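Local coordinates for phosphate binding protein (Planctomyces limnophilus, PDB 4JWO) that probably binds phosphate outside the cytoplasmic membrane and passes it to a transport system that carries it across, at residues 70-75 with 284-288; 138-142 with 321-325. One frame throughout, in Å; residues are numbered along the deposited sequence.

In the fold
Both contacts reach one sheet, where strands 134-148 and 283-291 run antiparallel as neighbours between the two lobes, consistent with the paired hinge strands of a type II periplasmic binding protein. Contact 1 sets the start of helix 72-85 against strand 283-291; contact 2 lays loop 321-325 along strand 134-148. Their centres are 8 Å apart. Two probable hydrogen bonds join them: Thr70 O to Tyr321 OH at 2.5 Å and Leu286 N to Ala140 O at 2.8 Å. The Thr70 side chain lies about 5 Å from a bound sulfate, probably from the crystallisation liquor but possibly marking the phosphate pocket.

Contact 1: residues 70-75 with 284-288; sequences TVFPIS and RPLFI
Start with a turn entering helix 72-85 and set it against one extended strand. Residues 70-75 wind from Thr70 and Val71, both with phi near -85°, into the helix, with Ser75 N donating to Val71 O at 3.0 Å. Residues 284-288 are beta throughout, with Leu286 directed toward the helix start and Phe287 away from it. The backbones come nearest at Val71 and Leu286, CA to CA 6.8 Å, so side chains fill the gap. Leu286 (mt) is the main bump: its CD1 enters the hollow formed by Thr70 O at 3.8 Å and Ile74 CD1 at 4.1 Å, while its CD2 lies 3.9 Å from Thr70 OG1. Val71 (t) answers as a wedge between Leu286 and Ile288, with CG2 4.2 Å from Leu286 CB and CG1 3.8 Å from Ile288 CD1. The mm rotamer of Ile288 swings that same CD1 inward, also to 3.8 Å from Ser75 OG. At the polar end, water 1 spans the gap, 3.0 Å from Thr70 OG1 and accepting from Arg284 NE at 2.8 Å. Thr70 OG1 also hydrogen-bonds Ser68, and Arg284 forms a salt bridge with Glu205. A strand, a short turn and then a helix start, with Thr70 near a bound sulfate, is consistent with the anion site of PstS relatives, where helix N-termini point at the phosphate. Around this packing, strand 283-291 runs antiparallel to strands 112-115 and 134-148, while Leu307 of helix 298-308 touches both Ile74 and Ile288.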
ATOM      1  N   THR A  70      -1.915  -0.126  -5.413  1.00 19.48           N
ATOM      2  CA  THR A  70      -2.239   0.248  -4.045  1.00 17.72           C
ATOM      3  C   THR A  70      -2.792   1.661  -3.896  1.00 18.21           C
ATOM      4  O   THR A  70      -3.492   1.957  -2.936  1.00 19.96           O
ATOM      5  CB  THR A  70      -1.073  -0.007  -3.049  1.00 18.72           C
ATOM      6  OG1 THR A  70       0.081   0.731  -3.453  1.00 25.34           O
ATOM      7  CG2 THR A  70      -0.725  -1.480  -3.027  1.00 23.10           C
ATOM      8  N   VAL A  71      -2.481   2.536  -4.847  1.00 17.43           N
ATOM      9  CA  VAL A  71      -3.049   3.875  -4.820  1.00 18.28           C
ATOM     10  C   VAL A  71      -4.391   3.891  -5.563  1.00 19.52           C
ATOM     11  O   VAL A  71      -5.258   4.707  -5.255  1.00 21.90           O
ATOM     12  CB  VAL A  71      -2.062   4.927  -5.363  1.00 20.12           C
ATOM     13  CG1 VAL A  71      -2.653   6.340  -5.273  1.00 21.50           C
ATOM     14  CG2 VAL A  71      -0.738   4.840  -4.589  1.00 21.00           C
ATOM     15  N   PHE A  72      -4.574   2.946  -6.491  1.00 19.94           N
ATOM     16  CA  PHE A  72      -5.830   2.796  -7.250  1.00 21.30           C
ATOM     17  C   PHE A  72      -7.119   2.940  -6.415  1.00 21.47           C
ATOM     18  O   PHE A  72      -8.015   3.681  -6.816  1.00 25.11           O
ATOM     19  CB  PHE A  72      -5.839   1.461  -8.027  1.00 21.43           C
ATOM     20  CG  PHE A  72      -6.980   1.311  -9.011  1.00 23.16           C
ATOM     21  CD1 PHE A  72      -6.906   1.879 -10.267  1.00 24.82           C
ATOM     22  CD2 PHE A  72      -8.092   0.550  -8.697  1.00 28.86           C
ATOM     23  CE1 PHE A  72      -7.942   1.720 -11.190  1.00 26.64           C
ATOM     24  CE2 PHE A  72      -9.131   0.387  -9.613  1.00 35.36           C
ATOM     25  CZ  PHE A  72      -9.053   0.980 -10.858  1.00 34.12           C
ATOM     26  N   PRO A  73      -7.217   2.259  -5.250  1.00 21.56           N
ATOM     27  CA  PRO A  73      -8.484   2.381  -4.511  1.00 21.70           C
ATOM     28  C   PRO A  73      -8.740   3.795  -4.006  1.00 22.52           C
ATOM     29  O   PRO A  73      -9.896   4.217  -3.932  1.00 24.92           O
ATOM     30  CB  PRO A  73      -8.311   1.415  -3.327  1.00 20.20           C
ATOM     31  CG  PRO A  73      -7.224   0.484  -3.741  1.00 23.49           C
ATOM     32  CD  PRO A  73      -6.307   1.290  -4.616  1.00 20.39           C
ATOM     33  N   ILE A  74      -7.679   4.516  -3.656  1.00 21.10           N
ATOM     34  CA  ILE A  74      -7.813   5.913  -3.268  1.00 22.20           C
ATOM     35  C   ILE A  74      -8.246   6.745  -4.467  1.00 24.44           C
ATOM     36  O   ILE A  74      -9.228   7.475  -4.401  1.00 28.39           O
ATOM     37  CB  ILE A  74      -6.490   6.476  -2.720  1.00 22.10           C
ATOM     38  CG1 ILE A  74      -6.068   5.709  -1.467  1.00 24.06           C
ATOM     39  CG2 ILE A  74      -6.620   7.970  -2.429  1.00 26.97           C
ATOM     40  CD1 ILE A  74      -4.702   6.127  -0.951  1.00 25.25           C
ATOM     41  N   SER A  75      -7.511   6.627  -5.567  1.00 23.94           N
ATOM     42  CA  SER A  75      -7.829   7.376  -6.779  1.00 25.57           C
ATOM     43  C   SER A  75      -9.252   7.109  -7.272  1.00 27.22           C
ATOM     44  O   SER A  75      -9.947   8.033  -7.688  1.00 32.70           O
ATOM     45  CB  SER A  75      -6.824   7.067  -7.894  1.00 26.62           C
ATOM     46  OG  SER A  75      -5.528   7.492  -7.527  1.00 27.02           O
ATOM     47  N   ARG A 284       4.231   1.642   4.636  1.00 14.80           N
ATOM     48  CA  ARG A 284       4.916   2.618   3.802  1.00 15.68           C
ATOM     49  C   ARG A 284       3.948   3.708   3.376  1.00 15.01           C
ATOM     50  O   ARG A 284       2.741   3.471   3.282  1.00 17.79           O
ATOM     51  CB  ARG A 284       5.502   1.939   2.562  1.00 16.16           C
ATOM     52  CG  ARG A 284       4.461   1.400   1.591  1.00 16.09           C
ATOM     53  CD  ARG A 284       5.149   0.639   0.495  1.00 19.26           C
ATOM     54  NE  ARG A 284       4.212  -0.033  -0.393  1.00 18.05           N
ATOM     55  CZ  ARG A 284       4.583  -0.748  -1.452  1.00 20.23           C
ATOM     56  NH1 ARG A 284       5.869  -0.893  -1.743  1.00 23.46           N
ATOM     57  NH2 ARG A 284       3.671  -1.331  -2.208  1.00 21.49           N
ATOM     58  N   PRO A 285       4.479   4.906   3.087  1.00 15.61           N
ATOM     59  CA  PRO A 285       3.631   6.009   2.642  1.00 15.86           C
ATOM     60  C   PRO A 285       3.209   5.823   1.192  1.00 20.32           C
ATOM     61  O   PRO A 285       3.931   5.202   0.409  1.00 21.24           O
ATOM     62  CB  PRO A 285       4.541   7.230   2.792  1.00 19.03           C
ATOM     63  CG  PRO A 285       5.946   6.676   2.658  1.00 18.94           C
ATOM     64  CD  PRO A 285       5.885   5.305   3.276  1.00 16.31           C
ATOM     65  N   LEU A 286       2.037   6.348   0.848  1.00 17.31           N
ATOM     66  CA  LEU A 286       1.551   6.326  -0.530  1.00 17.07           C
ATOM     67  C   LEU A 286       1.529   7.736  -1.089  1.00 19.13           C
ATOM     68  O   LEU A 286       1.238   8.689  -0.362  1.00 20.04           O
ATOM     69  CB  LEU A 286       0.151   5.735  -0.579  1.00 16.59           C
ATOM     70  CG  LEU A 286       0.007   4.296  -0.085  1.00 16.26           C
ATOM     71  CD1 LEU A 286      -1.412   3.808  -0.343  1.00 19.32           C
ATOM     72  CD2 LEU A 286       1.026   3.402  -0.788  1.00 20.63           C
ATOM     73  N   PHE A 287       1.824   7.867  -2.384  1.00 18.63           N
ATOM     74  CA  PHE A 287       1.971   9.172  -3.013  1.00 21.39           C
ATOM     75  C   PHE A 287       1.100   9.379  -4.246  1.00 21.02           C
ATOM     76  O   PHE A 287       0.766   8.438  -4.968  1.00 20.92           O
ATOM     77  CB  PHE A 287       3.431   9.422  -3.411  1.00 20.50           C
ATOM     78  CG  PHE A 287       4.401   9.256  -2.278  1.00 19.79           C
ATOM     79  CD1 PHE A 287       4.716  10.326  -1.462  1.00 23.01           C
ATOM     80  CD2 PHE A 287       4.977   8.021  -2.019  1.00 21.57           C
ATOM     81  CE1 PHE A 287       5.609  10.172  -0.412  1.00 23.01           C
ATOM     82  CE2 PHE A 287       5.867   7.862  -0.966  1.00 21.38           C
ATOM     83  CZ  PHE A 287       6.175   8.938  -0.162  1.00 20.10           C
ATOM     84  N   ILE A 288       0.767  10.639  -4.477  1.00 21.03           N
ATOM     85  CA  ILE A 288       0.166  11.082  -5.725  1.00 22.65           C
ATOM     86  C   ILE A 288       1.081  12.150  -6.308  1.00 25.96           C
ATOM     87  O   ILE A 288       1.497  13.070  -5.600  1.00 24.86           O
ATOM     88  CB  ILE A 288      -1.239  11.667  -5.481  1.00 23.20           C
ATOM     89  CG1 ILE A 288      -2.257  10.539  -5.293  1.00 23.28           C
ATOM     90  CG2 ILE A 288      -1.656  12.588  -6.629  1.00 24.87           C
ATOM     91  CD1 ILE A 288      -2.715   9.886  -6.598  1.00 29.05           C
TER
HETATM   92  O   HOH W   1       1.486   0.024  -0.944  1.00 24.08           O

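Contact 2: residues 138-142 with 321-325; sequences QVAID and YIKVP
Ile141, Val324 and Tyr321 have the most surface covered here: Ile141 sits in a single antiparallel bridge, and the other two pack at either end of it. Strand 138-142 and the irregular segment 321-325 run 133° apart. The bridge is a hydrogen-bonded pair of Ile141 and Ile322, CA atoms 5.0 Å apart: Ile141 N donates to Ile322 O at 2.9 Å and Ile322 N to Ile141 O at 3.0 Å. Ile141 (mt) extends CD1 to 4.1 Å from Pro325 CD. Beyond the bridge the chains diverge: Val324 (m) fills the space with CG1 3.4 Å from Ala140 N, and water 2 donates to Val139 O (2.7 Å) and accepts from Val324 N (3.0 Å). At the other end Tyr321 (m) brings CE1 to 3.4 Å from Asp142 CG, its hydroxyl bonding to Thr70 O. Such an isolated bridge is structural packing, tying an irregular loop to an interlobe strand. The loop connects helix 310-318 to helix 326-340, with Pro325 as N-cap residue, while strand 283-291 pairs with strand 134-148.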
ATOM      1  N   GLN A 138       2.148  13.168  -0.351  1.00 20.02           N
ATOM      2  CA  GLN A 138       1.912  11.987   0.468  1.00 21.82           C
ATOM      3  C   GLN A 138       0.445  11.980   0.891  1.00 24.59           C
ATOM      4  O   GLN A 138      -0.041  12.945   1.481  1.00 23.55           O
ATOM      5  CB  GLN A 138       2.810  11.997   1.704  1.00 20.65           C
ATOM      6  CG  GLN A 138       2.709  10.729   2.529  1.00 18.76           C
ATOM      7  CD  GLN A 138       3.634  10.731   3.726  1.00 19.35           C
ATOM      8  OE1 GLN A 138       4.690  11.377   3.718  1.00 27.32           O
ATOM      9  NE2 GLN A 138       3.248  10.022   4.755  1.00 19.84           N
ATOM     10  N   VAL A 139      -0.265  10.899   0.594  1.00 20.68           N
ATOM     11  CA  VAL A 139      -1.721  10.917   0.756  1.00 21.81           C
ATOM     12  C   VAL A 139      -2.282   9.905   1.751  1.00 22.02           C
ATOM     13  O   VAL A 139      -3.424  10.028   2.178  1.00 23.56           O
ATOM     14  CB  VAL A 139      -2.446  10.773  -0.600  1.00 21.96           C
ATOM     15  CG1 VAL A 139      -2.047  11.914  -1.523  1.00 19.74           C
ATOM     16  CG2 VAL A 139      -2.131   9.425  -1.252  1.00 22.18           C
ATOM     17  N   ALA A 140      -1.480   8.913   2.119  1.00 17.89           N
ATOM     18  CA  ALA A 140      -1.931   7.855   3.007  1.00 17.29           C
ATOM     19  C   ALA A 140      -0.743   7.046   3.454  1.00 16.78           C
ATOM     20  O   ALA A 140       0.348   7.189   2.916  1.00 18.22           O
ATOM     21  CB  ALA A 140      -2.929   6.951   2.277  1.00 20.53           C
ATOM     22  N   ILE A 141      -0.963   6.199   4.449  1.00 17.42           N
ATOM     23  CA  ILE A 141       0.013   5.194   4.825  1.00 16.58           C
ATOM     24  C   ILE A 141      -0.651   3.834   4.658  1.00 18.41           C
ATOM     25  O   ILE A 141      -1.797   3.641   5.062  1.00 18.54           O
ATOM     26  CB  ILE A 141       0.498   5.398   6.266  1.00 16.43           C
ATOM     27  CG1 ILE A 141       1.298   6.695   6.377  1.00 18.42           C
ATOM     28  CG2 ILE A 141       1.364   4.232   6.705  1.00 17.52           C
ATOM     29  CD1 ILE A 141       1.719   7.023   7.816  1.00 20.11           C
ATOM     30  N   ASP A 142       0.067   2.897   4.039  1.00 15.89           N
ATOM     31  CA  ASP A 142      -0.454   1.556   3.785  1.00 15.13           C
ATOM     32  C   ASP A 142       0.281   0.600   4.702  1.00 14.97           C
ATOM     33  O   ASP A 142       1.498   0.472   4.607  1.00 17.24           O
ATOM     34  CB  ASP A 142      -0.188   1.182   2.316  1.00 17.66           C
ATOM     35  CG  ASP A 142      -0.770  -0.181   1.922  1.00 18.15           C
ATOM     36  OD1 ASP A 142      -1.238  -0.920   2.796  1.00 20.60           O
ATOM     37  OD2 ASP A 142      -0.736  -0.515   0.716  1.00 21.04           O
ATOM     38  N   TYR A 321      -7.142   2.370   4.544  1.00 17.67           N
ATOM     39  CA  TYR A 321      -5.781   2.844   4.743  1.00 17.86           C
ATOM     40  C   TYR A 321      -5.706   3.725   5.985  1.00 17.02           C
ATOM     41  O   TYR A 321      -6.717   3.995   6.634  1.00 18.94           O
ATOM     42  CB  TYR A 321      -5.279   3.614   3.511  1.00 17.61           C
ATOM     43  CG  TYR A 321      -4.967   2.745   2.301  1.00 20.90           C
ATOM     44  CD1 TYR A 321      -4.334   1.519   2.443  1.00 21.21           C
ATOM     45  CD2 TYR A 321      -5.295   3.162   1.020  1.00 23.49           C
ATOM     46  CE1 TYR A 321      -4.045   0.723   1.325  1.00 21.81           C
ATOM     47  CE2 TYR A 321      -5.007   2.377  -0.094  1.00 27.77           C
ATOM     48  CZ  TYR A 321      -4.377   1.163   0.069  1.00 20.41           C
ATOM     49  OH  TYR A 321      -4.101   0.388  -1.037  1.00 25.39           O
ATOM     50  N   ILE A 322      -4.496   4.159   6.309  1.00 17.61           N
ATOM     51  CA  ILE A 322      -4.239   5.003   7.472  1.00 16.97           C
ATOM     52  C   ILE A 322      -4.050   6.443   6.986  1.00 19.66           C
ATOM     53  O   ILE A 322      -3.290   6.693   6.049  1.00 19.44           O
ATOM     54  CB  ILE A 322      -2.968   4.508   8.210  1.00 19.16           C
ATOM     55  CG1 ILE A 322      -3.223   3.110   8.801  1.00 22.69           C
ATOM     56  CG2 ILE A 322      -2.553   5.505   9.271  1.00 20.59           C
ATOM     57  CD1 ILE A 322      -1.966   2.343   9.178  1.00 24.36           C
ATOM     58  N   LYS A 323      -4.758   7.392   7.594  1.00 19.03           N
ATOM     59  CA  LYS A 323      -4.638   8.773   7.132  1.00 19.57           C
ATOM     60  C   LYS A 323      -3.293   9.326   7.582  1.00 19.76           C
ATOM     61  O   LYS A 323      -2.727   8.866   8.581  1.00 20.43           O
ATOM     62  CB  LYS A 323      -5.807   9.641   7.619  1.00 23.45           C
ATOM     63  CG  LYS A 323      -5.822   9.902   9.104  1.00 25.39           C
ATOM     64  CD  LYS A 323      -6.956  10.844   9.472  1.00 33.61           C
ATOM     65  CE  LYS A 323      -6.975  11.114  10.971  1.00 35.25           C
ATOM     66  NZ  LYS A 323      -8.005  12.140  11.306  1.00 39.21           N
ATOM     67  N   VAL A 324      -2.764  10.291   6.834  1.00 20.73           N
ATOM     68  CA  VAL A 324      -1.450  10.845   7.158  1.00 21.35           C
ATOM     69  C   VAL A 324      -1.480  11.652   8.463  1.00 23.88           C
ATOM     70  O   VAL A 324      -2.509  12.235   8.829  1.00 23.75           O
ATOM     71  CB  VAL A 324      -0.913  11.748   6.019  1.00 18.50           C
ATOM     72  CG1 VAL A 324      -0.698  10.934   4.739  1.00 19.43           C
ATOM     73  CG2 VAL A 324      -1.854  12.915   5.776  1.00 25.14           C
ATOM     74  N   PRO A 325      -0.342  11.684   9.176  1.00 21.08           N
ATOM     75  CA  PRO A 325      -0.179  12.540  10.355  1.00 22.05           C
ATOM     76  C   PRO A 325      -0.478  14.004  10.031  1.00 20.70           C
ATOM     77  O   PRO A 325      -0.354  14.401   8.872  1.00 21.20           O
ATOM     78  CB  PRO A 325       1.303  12.375  10.698  1.00 24.69           C
ATOM     79  CG  PRO A 325       1.643  11.001  10.197  1.00 23.88           C
ATOM     80  CD  PRO A 325       0.837  10.830   8.942  1.00 19.92           C
TER
HETATM   81  O   HOH W   2      -4.550  10.880   4.514  1.00 24.72           O